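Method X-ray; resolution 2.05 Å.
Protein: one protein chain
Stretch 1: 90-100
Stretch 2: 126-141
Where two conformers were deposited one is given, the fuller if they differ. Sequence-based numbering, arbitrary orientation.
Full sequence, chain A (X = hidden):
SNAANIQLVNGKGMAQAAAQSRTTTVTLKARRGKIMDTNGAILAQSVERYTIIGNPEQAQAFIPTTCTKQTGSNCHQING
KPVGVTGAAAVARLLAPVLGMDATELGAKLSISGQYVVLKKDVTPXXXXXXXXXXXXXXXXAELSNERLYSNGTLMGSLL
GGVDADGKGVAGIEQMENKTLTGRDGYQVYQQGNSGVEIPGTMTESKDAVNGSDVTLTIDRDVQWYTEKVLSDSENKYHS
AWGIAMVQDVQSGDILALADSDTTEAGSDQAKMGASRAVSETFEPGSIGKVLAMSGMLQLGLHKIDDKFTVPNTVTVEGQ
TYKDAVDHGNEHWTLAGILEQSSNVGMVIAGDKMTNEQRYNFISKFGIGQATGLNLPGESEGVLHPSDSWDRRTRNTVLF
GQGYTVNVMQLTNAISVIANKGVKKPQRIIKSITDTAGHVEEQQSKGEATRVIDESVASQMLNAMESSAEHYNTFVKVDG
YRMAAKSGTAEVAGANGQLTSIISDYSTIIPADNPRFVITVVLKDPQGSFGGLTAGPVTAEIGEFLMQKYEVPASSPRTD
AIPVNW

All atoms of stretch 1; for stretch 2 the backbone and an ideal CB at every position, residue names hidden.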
ATOM      1  N   ALA A  90       7.941  29.627  43.538  1.00 30.00           N
ATOM      2  CA  ALA A  90       6.920  28.671  43.981  1.00 25.89           C
ATOM      3  C   ALA A  90       6.708  27.535  42.974  1.00 28.50           C
ATOM      4  O   ALA A  90       6.631  26.360  43.355  1.00 23.37           O
ATOM      5  CB  ALA A  90       5.592  29.392  44.272  1.00 27.62           C
ATOM      6  N   VAL A  91       6.623  27.879  41.690  1.00 23.58           N
ATOM      7  CA  VAL A  91       6.451  26.868  40.663  1.00 23.43           C
ATOM      8  C   VAL A  91       7.641  25.917  40.666  1.00 30.23           C
ATOM      9  O   VAL A  91       7.474  24.693  40.545  1.00 23.72           O
ATOM     10  CB  VAL A  91       6.285  27.473  39.236  1.00 24.44           C
ATOM     11  CG1 VAL A  91       6.110  26.349  38.181  1.00 23.39           C
ATOM     12  CG2 VAL A  91       5.105  28.448  39.188  1.00 28.88           C
ATOM     13  N   ALA A  92       8.842  26.476  40.811  1.00 28.87           N
ATOM     14  CA  ALA A  92      10.059  25.663  40.774  1.00 34.85           C
ATOM     15  C   ALA A  92      10.091  24.655  41.926  1.00 24.32           C
ATOM     16  O   ALA A  92      10.436  23.497  41.727  1.00 32.93           O
ATOM     17  CB  ALA A  92      11.332  26.554  40.783  1.00 26.65           C
ATOM     18  N   ARG A  93       9.711  25.102  43.121  1.00 27.94           N
ATOM     19  CA  ARG A  93       9.689  24.235  44.304  1.00 29.23           C
ATOM     20  C   ARG A  93       8.715  23.080  44.154  1.00 32.03           C
ATOM     21  O   ARG A  93       8.987  21.955  44.581  1.00 30.76           O
ATOM     22  CB  ARG A  93       9.309  25.032  45.548  1.00 31.74           C
ATOM     23  CG  ARG A  93      10.486  25.501  46.332  1.00 40.22           C
ATOM     24  CD  ARG A  93      10.069  26.326  47.523  1.00 37.87           C
ATOM     25  NE  ARG A  93      11.230  27.003  48.087  1.00 41.44           N
ATOM     26  CZ  ARG A  93      11.200  27.772  49.167  1.00 35.44           C
ATOM     27  NH1 ARG A  93      10.058  27.985  49.827  1.00 31.57           N
ATOM     28  NH2 ARG A  93      12.317  28.326  49.586  1.00 41.48           N
ATOM     29  N   LEU A  94       7.558  23.368  43.574  1.00 23.53           N
ATOM     30  CA  LEU A  94       6.559  22.335  43.343  1.00 23.27           C
ATOM     31  C   LEU A  94       7.061  21.327  42.317  1.00 23.33           C
ATOM     32  O   LEU A  94       6.878  20.118  42.464  1.00 28.67           O
ATOM     33  CB  LEU A  94       5.231  22.973  42.898  1.00 22.95           C
ATOM     34  CG  LEU A  94       4.454  23.720  43.983  1.00 26.89           C
ATOM     35  CD1 LEU A  94       3.392  24.639  43.382  1.00 26.04           C
ATOM     36  CD2 LEU A  94       3.809  22.725  44.973  1.00 23.67           C
ATOM     37  N   LEU A  95       7.718  21.827  41.281  1.00 23.41           N
ATOM     38  CA  LEU A  95       8.117  20.995  40.148  1.00 23.42           C
ATOM     39  C   LEU A  95       9.358  20.168  40.423  1.00 28.50           C
ATOM     40  O   LEU A  95       9.491  19.059  39.902  1.00 29.82           O
ATOM     41  CB  LEU A  95       8.442  21.863  38.933  1.00 25.94           C
ATOM     42  CG  LEU A  95       7.328  22.328  38.023  1.00 35.18           C
ATOM     43  CD1 LEU A  95       7.929  23.215  36.927  1.00 31.58           C
ATOM     44  CD2 LEU A  95       6.661  21.109  37.441  1.00 33.25           C
ATOM     45  N   ALA A  96      10.282  20.743  41.184  1.00 28.66           N
ATOM     46  CA  ALA A  96      11.620  20.155  41.353  1.00 34.43           C
ATOM     47  C   ALA A  96      11.648  18.655  41.702  1.00 31.74           C
ATOM     48  O   ALA A  96      12.312  17.877  41.006  1.00 33.89           O
ATOM     49  CB  ALA A  96      12.464  20.987  42.344  1.00 31.74           C
ATOM     50  N   PRO A  97      10.916  18.232  42.754  1.00 34.64           N
ATOM     51  CA  PRO A  97      10.954  16.794  43.076  1.00 35.84           C
ATOM     52  C   PRO A  97      10.289  15.906  42.035  1.00 39.20           C
ATOM     53  O   PRO A  97      10.632  14.727  41.917  1.00 34.65           O
ATOM     54  CB  PRO A  97      10.175  16.706  44.395  1.00 41.36           C
ATOM     55  CG  PRO A  97       9.333  17.926  44.431  1.00 40.91           C
ATOM     56  CD  PRO A  97      10.132  18.991  43.748  1.00 38.90           C
ATOM     57  N   VAL A  98       9.336  16.449  41.289  1.00 31.04           N
ATOM     58  CA  VAL A  98       8.661  15.635  40.291  1.00 28.05           C
ATOM     59  C   VAL A  98       9.551  15.413  39.081  1.00 27.48           C
ATOM     60  O   VAL A  98       9.606  14.313  38.531  1.00 35.19           O
ATOM     61  CB  VAL A  98       7.311  16.273  39.859  1.00 33.47           C
ATOM     62  CG1 VAL A  98       6.585  15.357  38.910  1.00 29.39           C
ATOM     63  CG2 VAL A  98       6.445  16.564  41.099  1.00 34.33           C
ATOM     64  N   LEU A  99      10.258  16.457  38.667  1.00 28.05           N
ATOM     65  CA  LEU A  99      11.127  16.373  37.492  1.00 33.61           C
ATOM     66  C   LEU A  99      12.538  15.864  37.836  1.00 34.90           C
ATOM     67  O   LEU A  99      13.344  15.606  36.942  1.00 37.67           O
ATOM     68  CB  LEU A  99      11.215  17.734  36.789  1.00 34.99           C
ATOM     69  CG  LEU A  99       9.937  18.260  36.115  1.00 35.78           C
ATOM     70  CD1 LEU A  99      10.121  19.703  35.674  1.00 27.84           C
ATOM     71  CD2 LEU A  99       9.518  17.393  34.925  1.00 28.68           C
ATOM     72  N   GLY A 100      12.819  15.709  39.126  1.00 31.30           N
ATOM     73  CA  GLY A 100      14.150  15.334  39.580  1.00 35.36           C
ATOM     74  C   GLY A 100      15.170  16.375  39.171  1.00 41.32           C
ATOM     75  O   GLY A 100      16.245  16.052  38.686  1.00 44.97           O
ATOM     76  N   UNK A 126       4.022   8.679  33.135  1.00 31.57           N
ATOM     77  CA  UNK A 126       3.826   8.685  34.584  1.00 32.67           C
ATOM     78  C   UNK A 126       4.204  10.037  35.197  1.00 28.27           C
ATOM     79  O   UNK A 126       3.494  10.572  36.058  1.00 29.78           O
ATOM     80  CB  UNK A 126       4.649   7.569  35.231  1.00 32.67           C
ATOM     81  N   UNK A 127       5.336  10.584  34.765  1.00 27.75           N
ATOM     82  CA  UNK A 127       5.771  11.884  35.262  1.00 26.76           C
ATOM     83  C   UNK A 127       4.778  12.969  34.816  1.00 28.13           C
ATOM     84  O   UNK A 127       4.394  13.825  35.616  1.00 24.91           O
ATOM     85  CB  UNK A 127       7.183  12.205  34.767  1.00 26.76           C
ATOM     86  N   UNK A 128       4.363  12.919  33.545  1.00 25.49           N
ATOM     87  CA  UNK A 128       3.348  13.842  33.019  1.00 30.13           C
ATOM     88  C   UNK A 128       2.094  13.846  33.902  1.00 30.72           C
ATOM     89  O   UNK A 128       1.577  14.902  34.253  1.00 27.98           O
ATOM     90  CB  UNK A 128       2.977  13.461  31.584  1.00 30.13           C
ATOM     91  N   UNK A 129       1.623  12.662  34.281  1.00 32.38           N
ATOM     92  CA  UNK A 129       0.487  12.567  35.198  1.00 35.32           C
ATOM     93  C   UNK A 129       0.776  13.186  36.564  1.00 33.03           C
ATOM     94  O   UNK A 129      -0.069  13.885  37.135  1.00 33.55           O
ATOM     95  CB  UNK A 129       0.087  11.101  35.376  1.00 35.32           C
ATOM     96  N   UNK A 130       1.967  12.947  37.098  1.00 27.65           N
ATOM     97  CA  UNK A 130       2.310  13.558  38.377  1.00 28.38           C
ATOM     98  C   UNK A 130       2.313  15.089  38.304  1.00 28.47           C
ATOM     99  O   UNK A 130       1.928  15.766  39.265  1.00 28.27           O
ATOM    100  CB  UNK A 130       3.679  13.057  38.841  1.00 28.38           C
ATOM    101  N   UNK A 131       2.772  15.633  37.179  1.00 26.95           N
ATOM    102  CA  UNK A 131       2.810  17.092  37.025  1.00 28.33           C
ATOM    103  C   UNK A 131       1.380  17.631  37.059  1.00 22.27           C
ATOM    104  O   UNK A 131       1.114  18.689  37.638  1.00 25.33           O
ATOM    105  CB  UNK A 131       3.510  17.492  35.724  1.00 28.33           C
ATOM    106  N   UNK A 132       0.453  16.908  36.438  0.60 26.07           N
ATOM    107  CA  UNK A 132      -0.941  17.356  36.391  0.60 32.52           C
ATOM    108  C   UNK A 132      -1.524  17.504  37.783  0.60 38.07           C
ATOM    109  O   UNK A 132      -2.373  18.364  38.027  0.60 41.98           O
ATOM    110  CB  UNK A 132      -1.790  16.379  35.575  0.60 32.52           C
ATOM    111  N   UNK A 133      -1.034  16.689  38.711  1.00 34.08           N
ATOM    112  CA  UNK A 133      -1.543  16.741  40.078  1.00 39.91           C
ATOM    113  C   UNK A 133      -0.995  17.924  40.881  1.00 37.50           C
ATOM    114  O   UNK A 133      -1.454  18.188  41.984  1.00 33.31           O
ATOM    115  CB  UNK A 133      -1.205  15.435  40.800  1.00 39.91           C
ATOM    116  N   UNK A 134      -0.017  18.644  40.336  1.00 29.65           N
ATOM    117  CA  UNK A 134       0.549  19.779  41.069  1.00 27.15           C
ATOM    118  C   UNK A 134      -0.347  21.016  41.039  1.00 24.32           C
ATOM    119  O   UNK A 134      -0.026  22.026  41.676  1.00 25.59           O
ATOM    120  CB  UNK A 134       1.922  20.133  40.493  1.00 27.15           C
ATOM    121  N   UNK A 135      -1.461  20.944  40.305  1.00 22.66           N
ATOM    122  CA  UNK A 135      -2.415  22.067  40.207  1.00 26.24           C
ATOM    123  C   UNK A 135      -1.758  23.349  39.659  1.00 24.90           C
ATOM    124  O   UNK A 135      -1.989  24.454  40.174  1.00 22.88           O
ATOM    125  CB  UNK A 135      -3.023  22.352  41.582  1.00 26.24           C
ATOM    126  N   UNK A 136      -0.940  23.158  38.629  1.00 30.00           N
ATOM    127  CA  UNK A 136      -0.267  24.222  37.880  1.00 39.82           C
ATOM    128  C   UNK A 136      -0.724  24.256  36.416  1.00 45.24           C
ATOM    129  O   UNK A 136       0.095  24.513  35.524  1.00 37.77           O
ATOM    130  CB  UNK A 136       1.250  24.035  37.949  1.00 39.82           C
ATOM    131  N   UNK A 137      -1.991  23.964  36.132  1.00 41.66           N
ATOM    132  CA  UNK A 137      -2.418  23.916  34.731  1.00 24.03           C
ATOM    133  C   UNK A 137      -2.437  25.320  34.166  1.00 25.58           C
ATOM    134  O   UNK A 137      -2.761  26.270  34.867  1.00 34.04           O
ATOM    135  CB  UNK A 137      -3.795  23.263  34.592  1.00 24.03           C
ATOM    136  N   UNK A 138      -2.084  25.460  32.899  1.00 38.68           N
ATOM    137  CA  UNK A 138      -1.870  26.770  32.334  1.00 41.30           C
ATOM    138  C   UNK A 138      -0.392  27.101  32.405  1.00 45.44           C
ATOM    139  O   UNK A 138       0.208  27.477  31.407  1.00 52.55           O
ATOM    140  CB  UNK A 138      -2.707  27.826  33.059  1.00 41.30           C
ATOM    141  N   UNK A 139       0.210  26.935  33.580  1.00 23.65           N
ATOM    142  CA  UNK A 139       1.594  27.383  33.776  1.00 26.56           C
ATOM    143  C   UNK A 139       2.594  26.373  33.239  1.00 28.99           C
ATOM    144  O   UNK A 139       3.580  26.732  32.601  1.00 28.89           O
ATOM    145  CB  UNK A 139       1.866  27.637  35.260  1.00 26.56           C
ATOM    146  N   UNK A 140       2.330  25.105  33.503  1.00 23.08           N
ATOM    147  CA  UNK A 140       3.181  24.037  33.011  1.00 22.89           C
ATOM    148  C   UNK A 140       2.297  23.085  32.198  1.00 22.72           C
ATOM    149  O   UNK A 140       1.173  22.781  32.598  1.00 23.52           O
ATOM    150  CB  UNK A 140       3.887  23.311  34.158  1.00 22.89           C
ATOM    151  N   UNK A 141       2.787  22.643  31.051  1.00 22.70           N
ATOM    152  CA  UNK A 141       2.052  21.663  30.255  1.00 23.85           C
ATOM    153  C   UNK A 141       2.987  20.714  29.513  1.00 24.39           C
ATOM    154  O   UNK A 141       4.203  20.957  29.383  1.00 25.38           O
ATOM    155  CB  UNK A 141       1.139  22.376  29.256  1.00 23.85           C
TER

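Stretch 1 is a helix whose Val-91, Leu-94, Leu-95, Val-98 and Leu-99 offer a mainly apolar surface to stretch 2, which begins as a nearly antiparallel helix, the axes 10.0 Å apart at closest.

At 126 nothing of stretch 1 is in reach, so almost any helix-tolerant residue would do; it is Ala-126. Position 127 points its CB toward the C-terminal end of the first helix, that ideal CB 4.9 Å from Val-98 O. A modest apolar side chain suits, and Val-127 sets its CG1 4.2 Å from both Val-98 CG1 and Leu-99 CD2. Positions 128 and 129, one pointing away and the other out of reach, leave room for long polar chains: Lys-128 and Arg-129.

At 130 the ideal CB already lies 3.7 Å from Val-98 CG1, yet open space lies beyond. An apolar residue or a long chain with an aliphatic stem could serve; Lys-130 packs its CB on that methyl and carries its amine away.

At 131 CA-to-CB points sideways, with the ideal CB 4.9 Å from Val-98 CG1 and 5.1 Å from Leu-95 CD2, so a side chain must extend to fill the space between them. Leucine, methionine or isoleucine would be reasonable. Ile-131 reaches in with CD1, 3.5 Å from Leu-95 CD2, 3.6 Å from Val-98 CG1 and 3.9 Å from Leu-99 CD2.

Positions 132 and 133 are out of reach of stretch 1, which leaves the choice open; they are Ser-132 and Lys-133. At 134, inside a type I turn, the ideal CB points toward stretch 1, 5.0 Å from Leu-94 CB. A branched apolar chain suits: Leu-134 places CD1 3.8 Å from both Leu-95 CD2 and Val-98 CG2, while its CD2 lies 3.8 Å from Leu-94 O.

Position 135 ends the turn with positive phi, which favours glycine or asparagine; it is Asn-135. At 136 the ideal CB points toward stretch 1 but remains 5.4 Å from Val-91 CG1, calling for a larger apolar residue. Leu-136 forks, CD2 lying 3.9 Å from Leu-94 CD1 and CD1 4.1 Å from Leu-95 CG.

Position 137, unconstrained by stretch 1, is Gly-137; at 138 a CB would jam against the preceding carbonyl oxygen, so Gly-138 is expected.

Positions 139 and 140 both point toward stretch 1. The ideal CB of 139 lies 5.2 Å from Val-91 CG2; a medium apolar chain suits, leucine as well as isoleucine, and Ile-139 brings CG2 4.2 Å from Val-91 CG2. Extended backbone at 140 favours beta-branching; Val-140 sets CG2 3.9 Å from Leu-95 CD1. Position 141, out of reach, is Tyr-141.

Stretch 2 (126-141) AVKRKISKLNLGGIVY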
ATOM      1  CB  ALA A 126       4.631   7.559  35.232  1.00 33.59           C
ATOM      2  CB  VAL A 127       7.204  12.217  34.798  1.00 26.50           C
ATOM      3  CG1 VAL A 127       7.563  13.655  35.164  1.00 27.74           C
ATOM      4  CG2 VAL A 127       8.221  11.229  35.435  1.00 28.23           C
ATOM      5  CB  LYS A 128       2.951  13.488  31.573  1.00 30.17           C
ATOM      6  CG  LYS A 128       1.579  14.102  31.182  1.00 27.10           C
ATOM      7  CD  LYS A 128       1.009  13.507  29.924  1.00 38.17           C
ATOM      8  CE  LYS A 128      -0.473  13.823  29.770  1.00 48.94           C
ATOM      9  NZ  LYS A 128      -1.312  12.850  30.528  1.00 51.87           N
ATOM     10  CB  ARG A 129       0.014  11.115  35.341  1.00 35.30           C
ATOM     11  CG  ARG A 129      -0.667  10.576  34.084  1.00 41.86           C
ATOM     12  CD  ARG A 129      -1.269   9.188  34.311  1.00 49.21           C
ATOM     13  NE  ARG A 129      -0.228   8.167  34.421  1.00 53.39           N
ATOM     14  CZ  ARG A 129       0.243   7.471  33.389  1.00 51.97           C
ATOM     15  NH1 ARG A 129      -0.238   7.683  32.171  1.00 50.19           N
ATOM     16  NH2 ARG A 129       1.197   6.568  33.573  1.00 52.86           N
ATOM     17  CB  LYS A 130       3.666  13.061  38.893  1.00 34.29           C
ATOM     18  CG  LYS A 130       3.692  11.584  39.258  1.00 50.29           C
ATOM     19  CD  LYS A 130       5.088  11.142  39.683  1.00 60.00           C
ATOM     20  CE  LYS A 130       5.082   9.697  40.155  1.00 68.06           C
ATOM     21  NZ  LYS A 130       4.132   9.503  41.293  1.00 70.53           N
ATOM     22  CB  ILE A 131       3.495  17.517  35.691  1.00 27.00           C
ATOM     23  CG1 ILE A 131       4.937  17.008  35.611  1.00 34.57           C
ATOM     24  CG2 ILE A 131       3.434  19.037  35.488  1.00 26.61           C
ATOM     25  CD1 ILE A 131       5.938  17.841  36.377  1.00 45.16           C
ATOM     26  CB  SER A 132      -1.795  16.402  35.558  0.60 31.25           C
ATOM     27  OG  SER A 132      -1.450  16.520  34.195  0.60 28.08           O
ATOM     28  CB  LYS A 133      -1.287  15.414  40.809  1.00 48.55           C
ATOM     29  CG  LYS A 133      -1.987  14.224  40.156  1.00 53.79           C
ATOM     30  CD  LYS A 133      -2.014  13.009  41.069  1.00 61.25           C
ATOM     31  CE  LYS A 133      -3.445  12.558  41.357  1.00 64.95           C
ATOM     32  NZ  LYS A 133      -4.176  13.512  42.250  1.00 67.43           N
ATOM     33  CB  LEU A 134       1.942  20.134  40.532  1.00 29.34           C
ATOM     34  CG  LEU A 134       3.024  19.049  40.651  1.00 28.33           C
ATOM     35  CD1 LEU A 134       4.255  19.431  39.849  1.00 26.63           C
ATOM     36  CD2 LEU A 134       3.382  18.777  42.126  1.00 28.70           C
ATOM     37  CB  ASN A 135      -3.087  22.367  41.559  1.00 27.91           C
ATOM     38  CG  ASN A 135      -4.020  21.251  42.015  1.00 39.41           C
ATOM     39  OD1 ASN A 135      -4.608  20.540  41.197  1.00 37.64           O
ATOM     40  ND2 ASN A 135      -4.157  21.092  43.332  1.00 37.01           N
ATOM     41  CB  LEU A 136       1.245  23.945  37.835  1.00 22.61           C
ATOM     42  CG  LEU A 136       2.057  23.895  39.129  1.00 25.19           C
ATOM     43  CD1 LEU A 136       3.411  23.237  38.845  1.00 22.59           C
ATOM     44  CD2 LEU A 136       2.203  25.295  39.739  1.00 22.72           C
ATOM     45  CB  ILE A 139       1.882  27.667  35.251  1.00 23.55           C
ATOM     46  CG1 ILE A 139       0.862  28.687  35.767  1.00 23.79           C
ATOM     47  CG2 ILE A 139       3.341  28.152  35.441  1.00 23.70           C
ATOM     48  CD1 ILE A 139       0.910  28.891  37.234  1.00 23.63           C
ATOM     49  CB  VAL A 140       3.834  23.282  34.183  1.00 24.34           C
ATOM     50  CG1 VAL A 140       4.706  22.167  33.676  1.00 25.18           C
ATOM     51  CG2 VAL A 140       4.641  24.243  35.048  1.00 27.79           C
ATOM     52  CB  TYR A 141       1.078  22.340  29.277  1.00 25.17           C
ATOM     53  CG  TYR A 141       1.730  23.314  28.313  1.00 34.59           C
ATOM     54  CD1 TYR A 141       1.932  24.642  28.674  1.00 33.99           C
ATOM     55  CD2 TYR A 141       2.127  22.905  27.034  1.00 35.67           C
ATOM     56  CE1 TYR A 141       2.520  25.542  27.802  1.00 37.96           C
ATOM     57  CE2 TYR A 141       2.719  23.807  26.147  1.00 40.21           C
ATOM     58  CZ  TYR A 141       2.910  25.122  26.541  1.00 40.70           C
ATOM     59  OH  TYR A 141       3.487  26.026  25.681  1.00 42.63           O
TER
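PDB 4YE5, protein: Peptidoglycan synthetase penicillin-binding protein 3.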